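Local coordinates for 2,5-dihydroxypyridine 5,6-dioxygenase (Pseudomonas putida KT2440, PDB 7CN3), which catalyses the iron(II)-dependent opening of the 2,5-dihydroxypyridine ring by molecular oxygen, giving N-formylmaleamate in the aerobic breakdown of nicotinate, at residues T24-V29 with E92-V97; S32-P37 with D99-L104; D137-V142 with T176-A181; T303-E308 with P316-I321. All coordinates share one frame; numbering follows the deposited sequence.

Contact 1 of 4, residues T24-V29 with E92-V97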
# COMPACT_ATOMS: atom_id res chain seq x y z
N THR C 24 -26.90 -16.99 -12.90
CA THR C 24 -28.14 -16.83 -12.15
C THR C 24 -27.91 -16.61 -10.66
O THR C 24 -28.88 -16.37 -9.93
CB THR C 24 -29.05 -18.03 -12.35
OG1 THR C 24 -28.53 -19.15 -11.62
CG2 THR C 24 -29.16 -18.37 -13.84
N GLN C 25 -26.67 -16.68 -10.18
CA GLN C 25 -26.43 -16.66 -8.74
C GLN C 25 -25.87 -15.31 -8.31
O GLN C 25 -25.20 -14.62 -9.08
CB GLN C 25 -25.45 -17.76 -8.34
CG GLN C 25 -25.96 -19.14 -8.69
CD GLN C 25 -27.14 -19.54 -7.82
OE1 GLN C 25 -26.97 -19.89 -6.65
NE2 GLN C 25 -28.33 -19.47 -8.38
N SER C 26 -26.15 -14.95 -7.06
CA SER C 26 -25.51 -13.81 -6.44
C SER C 26 -24.57 -14.29 -5.34
O SER C 26 -24.88 -15.24 -4.60
CB SER C 26 -26.54 -12.83 -5.86
OG SER C 26 -27.42 -13.47 -4.97
N VAL C 27 -23.41 -13.64 -5.25
CA VAL C 27 -22.37 -14.02 -4.30
C VAL C 27 -22.00 -12.80 -3.47
O VAL C 27 -21.77 -11.72 -4.01
CB VAL C 27 -21.13 -14.57 -5.02
CG1 VAL C 27 -20.04 -14.92 -3.99
CG2 VAL C 27 -21.49 -15.78 -5.86
N ALA C 28 -21.96 -12.98 -2.15
CA ALA C 28 -21.48 -11.97 -1.22
C ALA C 28 -20.16 -12.46 -0.64
O ALA C 28 -20.09 -13.56 -0.07
CB ALA C 28 -22.50 -11.72 -0.11
N VAL C 29 -19.11 -11.65 -0.77
CA VAL C 29 -17.82 -11.96 -0.17
C VAL C 29 -17.75 -11.21 1.14
O VAL C 29 -17.70 -9.97 1.16
CB VAL C 29 -16.66 -11.61 -1.12
CG1 VAL C 29 -15.32 -11.90 -0.47
CG2 VAL C 29 -16.81 -12.40 -2.43
N GLU C 92 -28.04 -12.45 3.72
CA GLU C 92 -29.15 -13.32 3.33
C GLU C 92 -29.66 -13.04 1.93
O GLU C 92 -30.24 -13.93 1.29
CB GLU C 92 -30.29 -13.19 4.35
CG GLU C 92 -29.91 -13.72 5.73
CD GLU C 92 -30.98 -13.45 6.78
OE1 GLU C 92 -31.96 -12.71 6.47
OE2 GLU C 92 -30.84 -13.97 7.90
N ALA C 93 -29.46 -11.82 1.42
CA ALA C 93 -29.85 -11.54 0.04
C ALA C 93 -29.08 -12.37 -0.97
O ALA C 93 -29.56 -12.55 -2.10
CB ALA C 93 -29.67 -10.05 -0.27
N ALA C 94 -27.91 -12.91 -0.61
CA ALA C 94 -27.06 -13.64 -1.55
C ALA C 94 -27.47 -15.11 -1.64
O ALA C 94 -28.00 -15.69 -0.69
CB ALA C 94 -25.58 -13.56 -1.13
N ASP C 95 -27.19 -15.71 -2.80
CA ASP C 95 -27.34 -17.16 -2.90
C ASP C 95 -26.19 -17.88 -2.23
O ASP C 95 -26.39 -18.91 -1.58
CB ASP C 95 -27.42 -17.58 -4.36
CG ASP C 95 -28.64 -17.04 -5.05
OD1 ASP C 95 -29.77 -17.23 -4.53
OD2 ASP C 95 -28.47 -16.38 -6.10
N LEU C 96 -24.98 -17.35 -2.36
CA LEU C 96 -23.80 -17.95 -1.76
C LEU C 96 -22.97 -16.86 -1.09
O LEU C 96 -22.73 -15.81 -1.69
CB LEU C 96 -22.97 -18.70 -2.81
CG LEU C 96 -21.62 -19.30 -2.42
CD1 LEU C 96 -21.54 -20.74 -2.87
CD2 LEU C 96 -20.52 -18.51 -3.06
N VAL C 97 -22.56 -17.09 0.15
CA VAL C 97 -21.64 -16.19 0.85
C VAL C 97 -20.28 -16.86 0.88
O VAL C 97 -20.16 -18.03 1.28
CB VAL C 97 -22.12 -15.86 2.27
CG1 VAL C 97 -21.09 -14.99 2.95
CG2 VAL C 97 -23.48 -15.14 2.25
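V27 pairs with L96 and A28 with V97 as parallel strand neighbours, the CA atoms of V27 and L96 4.9 Å apart, with L96 N donating to S26 O (3.1 Å) and A28 N to L96 O (3.0 Å). Just before this pairing begins, side chains take over from the backbone. The CG of D95 lies opposite its own carbonyl carbon (chi1 -64°), which carries OD2 to S26 N at 2.9 Å; the N-H meets the anti side of the carboxylate, 19° out of its plane. In return D95 N donates to S26 OG at 3.1 Å, and more weakly to S26 O, so the bonding is mutual. The amide of Q25 stacks on this carboxylate, the planes only 18° apart and Q25 OE1 3.3 Å from D95 CB. NE2 of the same amide donates to T24 OG1, which is also hydrogen-bonded to D22, and its OE1 accepts from R118. Past the polar start the contact turns apolar: V27 CG1 runs beside L96 CD2 (3.7 Å) on one face of the sheet, and on the other A28 CB touches A94 CB (3.7 Å). Strand 26-31 is flanked by 96-99 and, through backbone bonds of V27 and V29, by 53-58, in a five-stranded parallel sheet with the 2-1-3-4-5 order of flavodoxin-like folds; Y55 of strand 53-58 covers A28 and A94, and A86 of a second subunit packs on S26.

Contact 2 of 4, residues S32-P37 with D99-L104. With G6C (5-oxidanyl-1H-pyridin-2-one), chain M.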
# COMPACT_ATOMS: atom_id res chain seq x y z
N SER C 32 -13.45 -8.82 6.89
CA SER C 32 -13.11 -7.78 7.84
C SER C 32 -11.65 -7.39 7.58
O SER C 32 -11.03 -7.90 6.65
CB SER C 32 -13.33 -8.25 9.28
OG SER C 32 -13.09 -7.21 10.20
N HIS C 33 -11.09 -6.51 8.41
CA HIS C 33 -9.79 -5.93 8.08
C HIS C 33 -8.68 -6.98 8.05
O HIS C 33 -7.70 -6.82 7.33
CB HIS C 33 -9.43 -4.82 9.07
CG HIS C 33 -8.88 -5.31 10.37
ND1 HIS C 33 -9.62 -5.30 11.54
CD2 HIS C 33 -7.66 -5.80 10.70
CE1 HIS C 33 -8.89 -5.79 12.52
NE2 HIS C 33 -7.70 -6.10 12.05
N TYR C 34 -8.82 -8.04 8.85
CA TYR C 34 -7.82 -9.10 8.95
C TYR C 34 -8.03 -10.22 7.93
O TYR C 34 -7.31 -11.23 7.98
CB TYR C 34 -7.83 -9.69 10.37
CG TYR C 34 -9.20 -10.16 10.81
CD1 TYR C 34 -10.11 -9.28 11.37
CD2 TYR C 34 -9.59 -11.49 10.67
CE1 TYR C 34 -11.36 -9.69 11.79
CE2 TYR C 34 -10.84 -11.92 11.07
CZ TYR C 34 -11.72 -11.01 11.64
OH TYR C 34 -12.97 -11.43 12.04
N SER C 35 -8.99 -10.07 7.01
CA SER C 35 -9.17 -11.06 5.96
C SER C 35 -7.98 -11.04 5.00
O SER C 35 -7.41 -9.97 4.71
CB SER C 35 -10.47 -10.79 5.20
OG SER C 35 -11.61 -11.10 6.00
N ASP C 36 -7.61 -12.20 4.50
CA ASP C 36 -6.51 -12.21 3.53
C ASP C 36 -6.94 -11.49 2.26
O ASP C 36 -7.83 -11.97 1.55
CB ASP C 36 -6.07 -13.64 3.22
CG ASP C 36 -4.86 -13.69 2.28
OD1 ASP C 36 -4.46 -12.66 1.71
OD2 ASP C 36 -4.32 -14.79 2.09
N PRO C 37 -6.34 -10.34 1.93
CA PRO C 37 -6.84 -9.56 0.78
C PRO C 37 -6.64 -10.26 -0.57
O PRO C 37 -7.45 -10.03 -1.49
CB PRO C 37 -6.05 -8.25 0.88
CG PRO C 37 -4.80 -8.63 1.61
CD PRO C 37 -5.24 -9.65 2.62
N ASP C 99 -17.21 -16.77 2.97
CA ASP C 99 -16.85 -16.27 4.29
C ASP C 99 -15.33 -16.32 4.44
O ASP C 99 -14.74 -17.41 4.53
CB ASP C 99 -17.57 -17.07 5.36
CG ASP C 99 -17.28 -16.58 6.76
OD1 ASP C 99 -16.69 -15.48 6.91
OD2 ASP C 99 -17.67 -17.29 7.70
N THR C 100 -14.69 -15.15 4.45
CA THR C 100 -13.27 -15.01 4.73
C THR C 100 -13.00 -14.41 6.11
O THR C 100 -11.89 -13.95 6.36
CB THR C 100 -12.59 -14.17 3.64
OG1 THR C 100 -12.84 -12.78 3.87
CG2 THR C 100 -13.07 -14.58 2.24
N MET C 101 -14.00 -14.40 7.01
CA MET C 101 -13.77 -13.91 8.36
C MET C 101 -14.18 -14.88 9.46
O MET C 101 -13.71 -14.73 10.59
CB MET C 101 -14.47 -12.55 8.58
CG MET C 101 -15.98 -12.55 8.62
SD MET C 101 -16.57 -10.91 9.10
CE MET C 101 -15.63 -10.65 10.56
N MET C 102 -15.04 -15.87 9.16
CA MET C 102 -15.38 -17.04 9.98
C MET C 102 -16.55 -16.78 10.94
O MET C 102 -16.35 -16.29 12.06
CB MET C 102 -14.17 -17.55 10.75
CG MET C 102 -14.26 -19.01 11.18
SD MET C 102 -14.85 -19.18 12.86
CE MET C 102 -14.30 -20.84 13.20
N LEU C 103 -17.75 -17.19 10.53
CA LEU C 103 -18.96 -17.10 11.32
C LEU C 103 -19.38 -18.43 11.94
O LEU C 103 -20.34 -18.46 12.73
CB LEU C 103 -20.12 -16.57 10.45
CG LEU C 103 -20.09 -15.17 9.81
CD1 LEU C 103 -21.32 -14.97 8.95
CD2 LEU C 103 -20.04 -14.11 10.88
N LEU C 104 -18.72 -19.54 11.58
CA LEU C 104 -19.11 -20.85 12.10
C LEU C 104 -19.13 -20.84 13.63
O LEU C 104 -18.33 -20.16 14.28
CB LEU C 104 -18.16 -21.94 11.59
CG LEU C 104 -18.29 -23.34 12.20
CD1 LEU C 104 -19.50 -24.13 11.65
CD2 LEU C 104 -16.98 -24.14 12.05
OB G6C M . -14.74 -26.37 14.47
CG G6C M . -14.52 -26.45 13.12
CD1 G6C M . -15.20 -27.43 12.41
CD2 G6C M . -13.63 -25.58 12.50
NE1 G6C M . -15.01 -27.53 11.10
CE2 G6C M . -13.44 -25.72 11.13
CZ G6C M . -14.16 -26.70 10.45
OH G6C M . -14.01 -26.85 9.11
O HOH W 1 -12.48 -14.04 13.44
O HOH W 2 -9.13 -14.57 5.28
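M101 reaches across to the S32-S35 turn. CB starts 3.9 Å from Y34 OH and 4.1 Å from S35 OG. Beyond CG the sulfur passes S32, SD lying 4.2 Å from S32 CB. A bend at the last torsion (chi3 -52°) then drops the methyl between two partners: CE is 3.6 Å from S32 CB and only 3.1 Å from Y34 OH. That hydroxyl also joins a water that donates to M101 O, which lies near the Y34 ring plane, at its edge. Beside the methionine, S35 OG donates to T100 O at 2.9 Å from well above the carbonyl plane (64° out of it), while accepting from S32 N within its own turn. A second water links D36 N to T100 O. At the start of the loop D99 forms an Asx turn: M101 N and M102 N both reach OD1 from one face of the carboxylate, and OD2 takes L103 N on its syn lone pair. Buried T100 O therefore has two donors, and the D99 carboxylate three backbone ones; such bonding gives this irregular loop a definite course, and the segment reaches the bound substrate, in its pyridone form, L104 CD2 lying 3.5 Å from the ligand's CG.

Contact 3 of 4, residues D137-V142 with T176-A181. With G6C (5-oxidanyl-1H-pyridin-2-one), chain M.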
# COMPACT_ATOMS: atom_id res chain seq x y z
N ASP C 137 -15.01 -36.43 -6.12
CA ASP C 137 -14.78 -37.73 -5.51
C ASP C 137 -14.68 -37.61 -3.99
O ASP C 137 -15.15 -38.50 -3.26
CB ASP C 137 -13.52 -38.36 -6.10
CG ASP C 137 -13.48 -39.86 -5.90
OD1 ASP C 137 -14.34 -40.57 -6.49
OD2 ASP C 137 -12.59 -40.34 -5.15
N ASP C 138 -14.09 -36.52 -3.48
CA ASP C 138 -14.12 -36.25 -2.04
C ASP C 138 -15.55 -36.20 -1.54
O ASP C 138 -15.89 -36.79 -0.51
CB ASP C 138 -13.42 -34.94 -1.72
CG ASP C 138 -11.93 -35.08 -1.57
OD1 ASP C 138 -11.40 -36.20 -1.72
OD2 ASP C 138 -11.29 -34.03 -1.31
N LYS C 139 -16.42 -35.48 -2.25
CA LYS C 139 -17.83 -35.46 -1.87
C LYS C 139 -18.45 -36.86 -1.90
O LYS C 139 -19.21 -37.23 -1.01
CB LYS C 139 -18.61 -34.50 -2.77
CG LYS C 139 -20.13 -34.62 -2.54
CD LYS C 139 -20.95 -33.67 -3.40
CE LYS C 139 -22.43 -34.00 -3.25
NZ LYS C 139 -23.31 -32.89 -3.71
N ARG C 140 -18.13 -37.65 -2.93
CA ARG C 140 -18.72 -38.98 -3.01
C ARG C 140 -18.31 -39.84 -1.82
O ARG C 140 -19.14 -40.53 -1.23
CB ARG C 140 -18.35 -39.67 -4.33
CG ARG C 140 -19.01 -41.06 -4.51
CD ARG C 140 -18.26 -42.01 -5.46
NE ARG C 140 -16.81 -42.00 -5.32
CZ ARG C 140 -16.11 -42.84 -4.56
NH1 ARG C 140 -16.73 -43.78 -3.87
NH2 ARG C 140 -14.78 -42.74 -4.50
N ARG C 141 -17.03 -39.79 -1.44
CA ARG C 141 -16.57 -40.63 -0.35
C ARG C 141 -17.15 -40.17 0.99
O ARG C 141 -17.48 -40.99 1.85
CB ARG C 141 -15.04 -40.64 -0.30
CG ARG C 141 -14.36 -41.26 -1.51
CD ARG C 141 -12.85 -41.33 -1.30
NE ARG C 141 -12.23 -40.01 -1.11
CZ ARG C 141 -11.81 -39.54 0.06
NH1 ARG C 141 -11.95 -40.27 1.16
NH2 ARG C 141 -11.25 -38.34 0.14
N VAL C 142 -17.23 -38.85 1.20
CA VAL C 142 -17.75 -38.34 2.46
C VAL C 142 -19.22 -38.70 2.62
O VAL C 142 -19.67 -39.10 3.71
CB VAL C 142 -17.52 -36.81 2.56
CG1 VAL C 142 -18.35 -36.24 3.67
CG2 VAL C 142 -16.04 -36.46 2.81
N THR C 176 -21.55 -32.95 7.24
CA THR C 176 -20.48 -33.31 6.33
C THR C 176 -19.73 -32.07 5.89
O THR C 176 -20.28 -30.97 5.86
CB THR C 176 -21.00 -34.01 5.07
OG1 THR C 176 -21.85 -33.11 4.35
CG2 THR C 176 -21.76 -35.33 5.41
N GLU C 177 -18.46 -32.25 5.53
CA GLU C 177 -17.62 -31.19 4.99
C GLU C 177 -16.77 -31.81 3.90
O GLU C 177 -15.86 -32.59 4.20
CB GLU C 177 -16.74 -30.53 6.07
CG GLU C 177 -17.52 -29.75 7.13
CD GLU C 177 -16.61 -29.00 8.09
OE1 GLU C 177 -15.47 -28.72 7.70
OE2 GLU C 177 -17.02 -28.71 9.23
N TYR C 178 -17.08 -31.50 2.64
CA TYR C 178 -16.30 -31.99 1.52
C TYR C 178 -15.68 -30.86 0.71
O TYR C 178 -15.07 -31.12 -0.33
CB TYR C 178 -17.15 -32.91 0.63
CG TYR C 178 -18.55 -32.43 0.31
CD1 TYR C 178 -18.76 -31.43 -0.63
CD2 TYR C 178 -19.66 -32.99 0.94
CE1 TYR C 178 -20.03 -31.00 -0.94
CE2 TYR C 178 -20.94 -32.56 0.63
CZ TYR C 178 -21.13 -31.57 -0.30
OH TYR C 178 -22.41 -31.13 -0.61
N GLY C 179 -15.81 -29.61 1.16
CA GLY C 179 -15.01 -28.53 0.60
C GLY C 179 -15.73 -27.55 -0.31
O GLY C 179 -15.10 -26.59 -0.76
N TYR C 180 -17.01 -27.75 -0.62
CA TYR C 180 -17.67 -26.75 -1.44
C TYR C 180 -19.14 -26.68 -1.07
O TYR C 180 -19.71 -27.62 -0.50
CB TYR C 180 -17.47 -27.01 -2.94
CG TYR C 180 -17.81 -28.40 -3.47
CD1 TYR C 180 -16.88 -29.43 -3.42
CD2 TYR C 180 -19.02 -28.66 -4.07
CE1 TYR C 180 -17.16 -30.67 -3.93
CE2 TYR C 180 -19.32 -29.92 -4.60
CZ TYR C 180 -18.38 -30.91 -4.53
OH TYR C 180 -18.64 -32.16 -5.05
N ALA C 181 -19.75 -25.54 -1.37
CA ALA C 181 -21.10 -25.21 -0.92
C ALA C 181 -22.05 -25.24 -2.12
O ALA C 181 -22.46 -24.21 -2.63
CB ALA C 181 -21.12 -23.87 -0.24
OB G6C M . -14.74 -26.37 14.47
CG G6C M . -14.52 -26.45 13.12
CD1 G6C M . -15.20 -27.43 12.41
CD2 G6C M . -13.63 -25.58 12.50
NE1 G6C M . -15.01 -27.53 11.10
CE2 G6C M . -13.44 -25.72 11.13
CZ G6C M . -14.16 -26.70 10.45
OH G6C M . -14.01 -26.85 9.11
O HOH W 3 -12.40 -31.68 -0.61
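The ring of Y178 carries the K139 side chain on one face: K139 CG stands 3.7 Å from the ring centroid and 2° off the normal, a CH-pi contact. At the ring's edge, near its plane, come V142 CG1 and Y180 CD1, while Y178 CE1 lies over the centre of the Y180 ring. K139 runs extended alongside Y178, CG anti to the backbone N (chi1 171°), and both polar ends arrive at D182, NZ in a salt bridge and the hydroxyl in a hydrogen bond. Y180 crosses the lysine at about a right angle, its OH 3.2 Å from K139 CD. The contact lays helix 136-151 against the outermost strand, 175-177, of an antiparallel sheet, and side chains alternate: T176 and, just past the strand, Y178 point to the helix, E177 to the pocket. V142 CG1 packs on T176 CB at 3.7 Å. A water donates both to D138 OD2 and to Y178 O, 2.7 Å each, while R141 and R273 also hold D138. On the pocket side E177 OE2 accepts from the ligand's ring nitrogen NE1 at 3.0 Å, and E177 OE1 lies 2.8 Å from the ligand atom OH, the oxygen on the carbon beside NE1.

Contact 4 of 4, residues T303-E308 with P316-I321. With FE2 (Fe (II) ion), chain L; G6C (5-oxidanyl-1H-pyridin-2-one), chain M.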
# COMPACT_ATOMS: atom_id res chain seq x y z
N THR C 303 -14.88 -29.80 22.32
CA THR C 303 -15.44 -29.40 23.60
C THR C 303 -16.15 -28.05 23.49
O THR C 303 -15.83 -27.22 22.64
CB THR C 303 -14.34 -29.27 24.65
OG1 THR C 303 -13.40 -28.31 24.17
CG2 THR C 303 -13.64 -30.61 24.86
N GLY C 304 -17.08 -27.82 24.41
CA GLY C 304 -17.65 -26.51 24.56
C GLY C 304 -19.04 -26.36 23.96
O GLY C 304 -20.01 -27.00 24.40
N PRO C 305 -19.16 -25.49 22.95
CA PRO C 305 -20.49 -25.09 22.47
C PRO C 305 -21.14 -26.11 21.56
O PRO C 305 -20.49 -26.78 20.75
CB PRO C 305 -20.20 -23.79 21.71
CG PRO C 305 -18.80 -23.99 21.19
CD PRO C 305 -18.08 -24.73 22.30
N ASN C 306 -22.45 -26.22 21.70
CA ASN C 306 -23.26 -27.07 20.84
C ASN C 306 -24.50 -26.32 20.40
O ASN C 306 -25.49 -26.93 20.01
CB ASN C 306 -23.64 -28.37 21.54
CG ASN C 306 -24.46 -28.14 22.82
OD1 ASN C 306 -24.81 -27.01 23.18
ND2 ASN C 306 -24.77 -29.24 23.53
N THR C 307 -24.46 -24.99 20.49
CA THR C 307 -25.64 -24.18 20.25
C THR C 307 -26.07 -24.25 18.79
O THR C 307 -27.27 -24.18 18.50
CB THR C 307 -25.36 -22.74 20.69
OG1 THR C 307 -26.59 -22.09 21.04
CG2 THR C 307 -24.58 -21.93 19.61
N GLU C 308 -25.11 -24.45 17.87
CA GLU C 308 -25.38 -24.43 16.44
C GLU C 308 -26.28 -25.56 15.96
O GLU C 308 -26.73 -25.51 14.81
CB GLU C 308 -24.06 -24.50 15.68
CG GLU C 308 -23.43 -25.86 15.67
CD GLU C 308 -21.91 -25.78 15.71
OE1 GLU C 308 -21.35 -25.73 16.83
OE2 GLU C 308 -21.29 -25.77 14.62
N PRO C 316 -17.90 -19.77 25.10
CA PRO C 316 -16.93 -19.41 24.06
C PRO C 316 -15.74 -20.35 23.94
O PRO C 316 -15.16 -20.47 22.86
CB PRO C 316 -16.47 -18.01 24.50
CG PRO C 316 -16.72 -17.97 25.95
CD PRO C 316 -17.93 -18.79 26.20
N CYS C 317 -15.33 -21.00 25.03
CA CYS C 317 -14.12 -21.82 24.99
C CYS C 317 -14.35 -23.06 24.16
O CYS C 317 -15.19 -23.89 24.48
CB CYS C 317 -13.67 -22.22 26.38
SG CYS C 317 -12.28 -23.40 26.32
N HIS C 318 -13.54 -23.23 23.13
CA HIS C 318 -13.79 -24.28 22.18
C HIS C 318 -12.50 -24.96 21.72
O HIS C 318 -11.59 -24.28 21.23
CB HIS C 318 -14.52 -23.69 20.99
CG HIS C 318 -14.69 -24.67 19.91
ND1 HIS C 318 -13.92 -24.67 18.77
CD2 HIS C 318 -15.46 -25.77 19.85
CE1 HIS C 318 -14.26 -25.70 18.02
NE2 HIS C 318 -15.19 -26.38 18.67
N LEU C 319 -12.43 -26.29 21.85
CA LEU C 319 -11.24 -27.06 21.51
C LEU C 319 -11.57 -28.16 20.50
O LEU C 319 -12.61 -28.81 20.61
CB LEU C 319 -10.59 -27.70 22.74
CG LEU C 319 -10.31 -26.83 23.98
CD1 LEU C 319 -9.84 -27.69 25.15
CD2 LEU C 319 -9.32 -25.71 23.66
N ASP C 320 -10.67 -28.34 19.51
CA ASP C 320 -10.72 -29.44 18.54
C ASP C 320 -9.53 -30.35 18.77
O ASP C 320 -8.39 -29.89 18.69
CB ASP C 320 -10.69 -28.92 17.10
CG ASP C 320 -12.06 -28.44 16.61
OD1 ASP C 320 -13.07 -29.12 16.89
OD2 ASP C 320 -12.16 -27.39 15.94
N ILE C 321 -9.78 -31.63 19.05
CA ILE C 321 -8.73 -32.56 19.43
C ILE C 321 -8.74 -33.79 18.53
O ILE C 321 -9.60 -34.67 18.69
CB ILE C 321 -8.88 -32.97 20.91
CG1 ILE C 321 -8.80 -31.72 21.81
CG2 ILE C 321 -7.80 -33.98 21.31
CD1 ILE C 321 -9.16 -31.94 23.30
FE FE2 L . -15.18 -28.32 17.44
OB G6C M . -14.74 -26.37 14.47
CG G6C M . -14.52 -26.45 13.12
CD1 G6C M . -15.20 -27.43 12.41
CD2 G6C M . -13.63 -25.58 12.50
NE1 G6C M . -15.01 -27.53 11.10
CE2 G6C M . -13.44 -25.72 11.13
CZ G6C M . -14.16 -26.70 10.45
OH G6C M . -14.01 -26.85 9.11
O HOH W 4 -14.27 -26.07 25.44
O HOH W 5 -17.06 -27.20 18.18
O HOH W 6 -14.37 -27.91 15.39
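H318, lodged against T303 and P305, gives its NE2 to the iron at 2.3 Å, and D320 OD1 binds the same ion, also at 2.3 Å. H265 of strand 263-269, S302 of strand 299-303 and a water complete much of the shell; a further modelled water lies too close to the ligand to carry weight. Two histidines and one carboxylate form the ligand set familiar from many non-heme iron(II) dioxygenases. The ligand's hydroxyl OB stops 3.6 Å from the metal and 3.1 Å from D320 OD2, and that carboxylate oxygen is also paired with R293. One step out, with chi1 at 174° and CG opposite the backbone N, the H318 ring extends to the iron. P305 CD meets the ring at its edge, 3.7 Å from H318 CD2, while T303 O lies 3.2 Å from the same CD2. The backbone is tied by T303 N donating to L319 O (3.0 Å), an oxygen that S302 also bonds. T303 OG1 donates to a water at 2.7 Å, which passes the link on to C317 O, and accepts a weak bond from L319 N. G304, at a positive phi, lets its CA-H turn to C317 O. Two successive strands of an antiparallel sheet, 299-303 and the outermost 319-323, thus meet beside the metal, and helix 243-254 packs on C317 and L319 through Y251.

In the fold
The segments of contact 2 closely follow those of contact 1 in the chain, centres 16 Å apart, so the paired strands of contact 1 lead into the loops of contact 2. Contacts 2, 3 and 4 all reach the bound pyridine: L104 packs against its ring, E177 accepts a hydrogen bond from its ring nitrogen, and the iron site of contact 4 faces its hydroxyl, with the E177 side chain about 8 Å from the metal. Packing contacts also join pairs of them, L96 CD1 to A181 O (3.6 Å) between contacts 1 and 3, and L104 CD1 to E308 OE2 (3.8 Å) between 2 and 4. Contact 1 remains remote, its centre 28 Å from that of contact 4.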